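Local coordinates for UPF0678 fatty acid-binding protein-like protein ERS007657_00996 (Mycobacterium tuberculosis, PDB 6R3W), which binds heme b in a ten-stranded antiparallel beta-barrel and probably scavenges peroxynitrite by isomerising it to nitrate, at residues P120-Y132 with Y141-Q153. Residues are numbered along the deposited sequence; the frame is centred on the assembly and turned at random. Where two conformers were deposited one is given.
With HEM (protoporphyrin IX containing Fe), chain B.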
loop_
_atom_site.group_PDB
_atom_site.type_symbol
_atom_site.label_atom_id
_atom_site.label_comp_id
_atom_site.label_asym_id
_atom_site.label_seq_id
_atom_site.Cartn_x
_atom_site.Cartn_y
_atom_site.Cartn_z
ATOM N N PRO A 120 -1.468 15.148 16.635
ATOM C CA PRO A 120 -1.695 16.589 16.732
ATOM C C PRO A 120 -0.872 17.397 15.728
ATOM O O PRO A 120 -1.349 18.431 15.278
ATOM C CB PRO A 120 -1.316 16.891 18.199
ATOM C CG PRO A 120 -1.668 15.626 18.926
ATOM C CD PRO A 120 -1.243 14.542 17.967
ATOM N N THR A 121 0.298 16.890 15.353
ATOM C CA THR A 121 1.252 17.620 14.483
ATOM C C THR A 121 1.199 17.108 13.040
ATOM O O THR A 121 2.004 17.589 12.229
ATOM C CB THR A 121 2.677 17.567 15.049
ATOM O OG1 THR A 121 3.126 16.220 15.135
ATOM C CG2 THR A 121 2.789 18.241 16.400
ATOM N N ALA A 122 0.268 16.206 12.700
ATOM C CA ALA A 122 0.208 15.628 11.339
ATOM C C ALA A 122 -0.460 16.609 10.365
ATOM O O ALA A 122 -1.329 17.438 10.773
ATOM C CB ALA A 122 -0.522 14.319 11.370
ATOM N N LYS A 123 -0.142 16.477 9.092
ATOM C CA LYS A 123 -0.915 17.118 8.007
ATOM C C LYS A 123 -2.318 16.512 7.948
ATOM O O LYS A 123 -2.501 15.337 8.289
ATOM C CB LYS A 123 -0.201 16.932 6.677
ATOM C CG LYS A 123 1.214 17.468 6.623
ATOM C CD LYS A 123 1.281 18.951 6.493
ATOM C CE LYS A 123 2.691 19.454 6.236
ATOM N NZ LYS A 123 3.218 18.985 4.934
ATOM N N GLU A 124 -3.256 17.259 7.399
ATOM C CA GLU A 124 -4.685 16.854 7.389
ATOM C C GLU A 124 -4.969 15.995 6.150
ATOM O O GLU A 124 -5.407 16.504 5.118
ATOM C CB GLU A 124 -5.615 18.059 7.446
ATOM C CG GLU A 124 -5.428 18.909 8.672
ATOM C CD GLU A 124 -4.552 20.111 8.465
ATOM O OE1 GLU A 124 -3.823 20.139 7.432
ATOM O OE2 GLU A 124 -4.500 20.950 9.364
ATOM N N VAL A 125 -4.863 14.701 6.320
ATOM C CA VAL A 125 -5.276 13.671 5.338
ATOM C C VAL A 125 -6.638 13.135 5.766
ATOM O O VAL A 125 -6.793 12.776 6.956
ATOM C CB VAL A 125 -4.233 12.558 5.272
ATOM C CG1 VAL A 125 -4.664 11.487 4.301
ATOM C CG2 VAL A 125 -2.859 13.101 4.912
ATOM N N THR A 126 -7.588 13.080 4.846
ATOM C CA THR A 126 -8.937 12.606 5.179
ATOM C C THR A 126 -9.362 11.373 4.395
ATOM O O THR A 126 -10.306 10.738 4.831
ATOM C CB THR A 126 -9.977 13.719 5.061
ATOM O OG1 THR A 126 -10.081 14.155 3.708
ATOM C CG2 THR A 126 -9.674 14.882 5.976
ATOM N N ALA A 127 -8.751 11.070 3.251
ATOM C CA ALA A 127 -9.061 9.789 2.574
ATOM C C ALA A 127 -7.858 9.294 1.794
ATOM O O ALA A 127 -7.112 10.114 1.228
ATOM C CB ALA A 127 -10.278 9.902 1.680
ATOM N N LEU A 128 -7.750 7.973 1.702
ATOM C CA LEU A 128 -6.747 7.280 0.872
ATOM C C LEU A 128 -7.407 6.109 0.169
ATOM O O LEU A 128 -8.146 5.353 0.832
ATOM C CB LEU A 128 -5.596 6.797 1.754
ATOM C CG LEU A 128 -4.784 7.903 2.410
ATOM C CD1 LEU A 128 -3.980 7.373 3.588
ATOM C CD2 LEU A 128 -3.889 8.603 1.409
ATOM N N ASP A 129 -7.154 5.994 -1.125
ATOM C CA ASP A 129 -7.596 4.857 -1.946
ATOM C C ASP A 129 -6.361 4.201 -2.549
ATOM O O ASP A 129 -5.461 4.923 -3.014
ATOM C CB ASP A 129 -8.494 5.293 -3.107
ATOM C CG ASP A 129 -9.894 5.793 -2.771
ATOM O OD1 ASP A 129 -10.172 6.107 -1.602
ATOM O OD2 ASP A 129 -10.682 5.935 -3.736
ATOM N N ARG A 130 -6.323 2.885 -2.544
ATOM C CA ARG A 130 -5.238 2.100 -3.174
ATOM C C ARG A 130 -5.820 1.100 -4.177
ATOM O O ARG A 130 -6.769 0.371 -3.841
ATOM C CB ARG A 130 -4.428 1.383 -2.099
ATOM C CG ARG A 130 -3.585 2.314 -1.236
ATOM C CD ARG A 130 -2.953 1.563 -0.087
ATOM N NE ARG A 130 -2.377 2.456 0.902
ATOM C CZ ARG A 130 -1.092 2.542 1.206
ATOM N NH1 ARG A 130 -0.178 1.815 0.571
ATOM N NH2 ARG A 130 -0.709 3.386 2.132
ATOM N N SER A 131 -5.186 1.030 -5.339
ATOM C CA SER A 131 -5.431 0.012 -6.376
ATOM C C SER A 131 -4.121 -0.742 -6.634
ATOM O O SER A 131 -3.177 -0.116 -7.067
ATOM C CB SER A 131 -5.959 0.672 -7.621
ATOM O OG SER A 131 -6.242 -0.283 -8.616
ATOM N N TYR A 132 -4.085 -2.023 -6.310
ATOM C CA TYR A 132 -2.870 -2.852 -6.461
ATOM C C TYR A 132 -3.157 -3.935 -7.523
ATOM O O TYR A 132 -4.277 -4.538 -7.533
ATOM C CB TYR A 132 -2.410 -3.398 -5.094
ATOM C CG TYR A 132 -1.569 -2.449 -4.251
ATOM C CD1 TYR A 132 -0.257 -2.756 -3.898
ATOM C CD2 TYR A 132 -2.094 -1.264 -3.763
ATOM C CE1 TYR A 132 0.526 -1.872 -3.165
ATOM C CE2 TYR A 132 -1.306 -0.344 -3.079
ATOM C CZ TYR A 132 -0.001 -0.658 -2.752
ATOM O OH TYR A 132 0.737 0.231 -2.025
ATOM N N TYR A 141 0.840 -0.263 -8.492
ATOM C CA TYR A 141 -0.248 0.348 -7.725
ATOM C C TYR A 141 -0.374 1.813 -8.090
ATOM O O TYR A 141 0.585 2.457 -8.552
ATOM C CB TYR A 141 -0.022 0.188 -6.225
ATOM C CG TYR A 141 1.129 0.972 -5.656
ATOM C CD1 TYR A 141 1.003 2.316 -5.340
ATOM C CD2 TYR A 141 2.360 0.365 -5.444
ATOM C CE1 TYR A 141 2.072 3.045 -4.847
ATOM C CE2 TYR A 141 3.436 1.069 -4.934
ATOM C CZ TYR A 141 3.291 2.421 -4.634
ATOM O OH TYR A 141 4.323 3.149 -4.132
ATOM N N SER A 142 -1.542 2.331 -7.770
ATOM C CA SER A 142 -1.770 3.779 -7.641
ATOM C C SER A 142 -2.434 4.069 -6.309
ATOM O O SER A 142 -3.220 3.227 -5.810
ATOM C CB SER A 142 -2.560 4.342 -8.796
ATOM O OG SER A 142 -3.923 3.967 -8.727
ATOM N N LEU A 143 -2.101 5.220 -5.751
ATOM C CA LEU A 143 -2.688 5.710 -4.493
ATOM C C LEU A 143 -3.269 7.079 -4.756
ATOM O O LEU A 143 -2.561 7.952 -5.274
ATOM C CB LEU A 143 -1.636 5.715 -3.377
ATOM C CG LEU A 143 -2.121 6.234 -2.026
ATOM C CD1 LEU A 143 -1.364 5.548 -0.898
ATOM C CD2 LEU A 143 -1.977 7.743 -1.925
ATOM N N GLN A 144 -4.526 7.229 -4.413
ATOM C CA GLN A 144 -5.192 8.544 -4.438
ATOM C C GLN A 144 -5.395 9.051 -3.009
ATOM O O GLN A 144 -5.571 8.233 -2.078
ATOM C CB GLN A 144 -6.499 8.475 -5.217
ATOM C CG GLN A 144 -6.305 8.078 -6.664
ATOM C CD GLN A 144 -7.469 8.512 -7.510
ATOM O OE1 GLN A 144 -8.634 8.318 -7.145
ATOM N NE2 GLN A 144 -7.165 9.049 -8.683
ATOM N N MET A 145 -5.329 10.349 -2.852
ATOM C CA MET A 145 -5.381 11.006 -1.539
ATOM C C MET A 145 -6.327 12.203 -1.601
ATOM O O MET A 145 -6.288 12.949 -2.570
ATOM C CB MET A 145 -3.984 11.454 -1.139
ATOM C CG MET A 145 -3.932 12.173 0.178
ATOM S SD MET A 145 -2.248 12.351 0.806
ATOM C CE MET A 145 -1.540 13.503 -0.379
ATOM N N ARG A 146 -7.110 12.384 -0.551
ATOM C CA ARG A 146 -7.884 13.600 -0.244
ATOM C C ARG A 146 -7.251 14.217 0.995
ATOM O O ARG A 146 -7.190 13.540 2.030
ATOM C CB ARG A 146 -9.350 13.237 0.003
ATOM C CG ARG A 146 -10.287 14.422 0.173
ATOM C CD ARG A 146 -11.738 13.973 0.393
ATOM N NE ARG A 146 -11.925 13.340 1.694
ATOM C CZ ARG A 146 -12.805 12.355 1.962
ATOM N NH1 ARG A 146 -13.468 11.743 0.997
ATOM N NH2 ARG A 146 -12.981 11.955 3.212
ATOM N N ALA A 147 -6.698 15.407 0.869
ATOM C CA ALA A 147 -5.871 15.988 1.933
ATOM C C ALA A 147 -5.693 17.481 1.686
ATOM O O ALA A 147 -5.753 17.897 0.532
ATOM C CB ALA A 147 -4.521 15.314 2.002
ATOM N N VAL A 148 -5.433 18.213 2.759
ATOM C CA VAL A 148 -4.930 19.614 2.745
ATOM C C VAL A 148 -5.737 20.425 1.703
ATOM O O VAL A 148 -5.148 21.206 0.907
ATOM C CB VAL A 148 -3.399 19.673 2.545
ATOM C CG1 VAL A 148 -2.668 19.077 3.743
ATOM C CG2 VAL A 148 -2.931 19.017 1.250
ATOM N N GLY A 149 -7.067 20.303 1.752
ATOM C CA GLY A 149 -7.976 21.152 0.988
ATOM C C GLY A 149 -8.202 20.684 -0.429
ATOM O O GLY A 149 -8.941 21.361 -1.153
ATOM N N GLN A 150 -7.594 19.574 -0.832
ATOM C CA GLN A 150 -7.662 19.108 -2.234
ATOM C C GLN A 150 -8.598 17.913 -2.334
ATOM O O GLN A 150 -8.632 17.062 -1.439
ATOM C CB GLN A 150 -6.279 18.737 -2.756
ATOM C CG GLN A 150 -5.201 19.748 -2.401
ATOM C CD GLN A 150 -5.542 21.122 -2.897
ATOM O OE1 GLN A 150 -5.836 21.310 -4.074
ATOM N NE2 GLN A 150 -5.557 22.074 -1.984
ATOM N N PRO A 151 -9.323 17.776 -3.454
ATOM C CA PRO A 151 -10.175 16.613 -3.665
ATOM C C PRO A 151 -9.334 15.342 -3.876
ATOM O O PRO A 151 -8.185 15.427 -4.281
ATOM C CB PRO A 151 -11.010 16.977 -4.898
ATOM C CG PRO A 151 -10.126 17.968 -5.644
ATOM C CD PRO A 151 -9.405 18.749 -4.557
ATOM N N LEU A 152 -9.975 14.193 -3.714
ATOM C CA LEU A 152 -9.369 12.872 -3.941
ATOM C C LEU A 152 -8.745 12.819 -5.327
ATOM O O LEU A 152 -9.466 13.058 -6.327
ATOM C CB LEU A 152 -10.445 11.814 -3.771
ATOM C CG LEU A 152 -9.975 10.367 -3.916
ATOM C CD1 LEU A 152 -9.123 9.932 -2.733
ATOM C CD2 LEU A 152 -11.169 9.429 -4.107
ATOM N N GLN A 153 -7.465 12.494 -5.406
ATOM C CA GLN A 153 -6.722 12.502 -6.673
ATOM C C GLN A 153 -5.390 11.765 -6.499
ATOM O O GLN A 153 -4.951 11.569 -5.359
ATOM C CB GLN A 153 -6.505 13.932 -7.154
ATOM C CG GLN A 153 -5.635 14.748 -6.231
ATOM C CD GLN A 153 -5.605 16.184 -6.663
ATOM O OE1 GLN A 153 -4.826 16.560 -7.542
ATOM N NE2 GLN A 153 -6.474 16.986 -6.053
HETATM C CHA HEM B . 3.802 15.298 0.352
HETATM C CHB HEM B . 6.467 11.541 -1.011
HETATM C CHC HEM B . 3.078 8.472 0.672
HETATM C CHD HEM B . 0.643 12.274 2.476
HETATM C C1A HEM B . 4.815 14.526 -0.157
HETATM C C2A HEM B . 6.050 15.050 -0.673
HETATM C C3A HEM B . 6.793 13.986 -1.044
HETATM C C4A HEM B . 6.030 12.819 -0.781
HETATM C CMA HEM B . 8.192 14.017 -1.594
HETATM C CAA HEM B . 6.432 16.508 -0.763
HETATM C CBA HEM B . 7.523 16.849 0.246
HETATM C CGA HEM B . 7.032 16.628 1.636
HETATM O O1A HEM B . 7.637 15.829 2.381
HETATM O O2A HEM B . 6.052 17.273 2.062
HETATM C C1B HEM B . 5.739 10.373 -0.716
HETATM C C2B HEM B . 6.225 9.054 -0.970
HETATM C C3B HEM B . 5.252 8.170 -0.536
HETATM C C4B HEM B . 4.191 9.002 0.051
HETATM C CMB HEM B . 7.554 8.701 -1.596
HETATM C CAB HEM B . 5.194 6.693 -0.617
HETATM C CBB HEM B . 5.767 6.029 -1.601
HETATM C C1C HEM B . 2.136 9.247 1.354
HETATM C C2C HEM B . 1.033 8.740 2.076
HETATM C C3C HEM B . 0.392 9.811 2.640
HETATM C C4C HEM B . 1.053 11.000 2.168
HETATM C CMC HEM B . 0.683 7.291 2.175
HETATM C CAC HEM B . -0.735 9.827 3.599
HETATM C CBC HEM B . -0.796 8.986 4.638
HETATM C C1D HEM B . 1.277 13.409 1.985
HETATM C C2D HEM B . 0.827 14.773 2.295
HETATM C C3D HEM B . 1.700 15.603 1.721
HETATM C C4D HEM B . 2.694 14.760 1.023
HETATM C CMD HEM B . -0.339 15.153 3.165
HETATM C CAD HEM B . 1.880 17.043 2.110
HETATM C CBD HEM B . 1.176 17.924 1.183
HETATM C CGD HEM B . 1.324 19.378 1.641
HETATM O O1D HEM B . 2.134 19.841 2.513
HETATM O O2D HEM B . 0.593 20.109 1.134
HETATM N NA HEM B . 4.848 13.141 -0.218
HETATM N NB HEM B . 4.539 10.293 -0.107
HETATM N NC HEM B . 2.115 10.616 1.384
HETATM N ND HEM B . 2.418 13.442 1.223
HETATM FE FE HEM B . 3.426 11.920 0.512
HETATM O O HOH W 1 -9.768 6.154 -6.189
HETATM O O HOH W 2 4.526 11.844 2.355
#
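Arg146 meets Thr126 and Ala127 where strand 125-132 bulges against strand 141-147. Both Thr126 N and Ala127 N donate to Arg146 O, at 2.9 and 3.2 Å, the two-to-one pairing of a classic beta bulge. With CG anti to the backbone N (chi1 -173°) and a bend at chi3, the arginine runs outward and then turns over Thr126 and Ala127 of the neighbouring strand. Its NE donates to Thr126 OG1 at 2.8 Å in a nearly straight bond (171° at the hydrogen), the hydroxyl lying at the guanidinium edge and in its plane. Ala127 CB sits over the centre of one guanidinium face, 3.5 Å from Arg146 CZ, so edge and face are both engaged.

Asp129 pairs with Gln144 through two backbone bonds, and a water bridges its OD2 to Gln144 OE1. Leu152 CD2 approaches the same carboxylate, 3.5 Å from Asp129 OD2. Outside the hairpin, the carboxylate forms a salt bridge with Arg111 and a hydrogen bond with Ser109.

On the other face, the CB of Tyr141 stands over the centre of the Tyr132 ring, 3.3 Å from its centroid, a CH-pi contact. The two ring planes are within 12° of parallel but slid apart, leaving Tyr132 OH over the Tyr141 face. Further along this face Leu128 CD2 packs on Met145 CG at 3.8 Å, and Met145 SD reaches HEM CHD at 3.3 Å, so the Leu128 and Met145 end of this face lines the heme pocket. Lys123 NZ adds a hydrogen bond to heme O1D.

Within the barrel, the hairpin of strands 125-135 and 138-147 is flanked by strand 103-118, whose Thr110 and Leu108 hydrogen-bond to the backbones of Leu128 and Arg130, and by strand 153-162, which carries His155, the probable axial iron ligand, beside Leu143 and Met145.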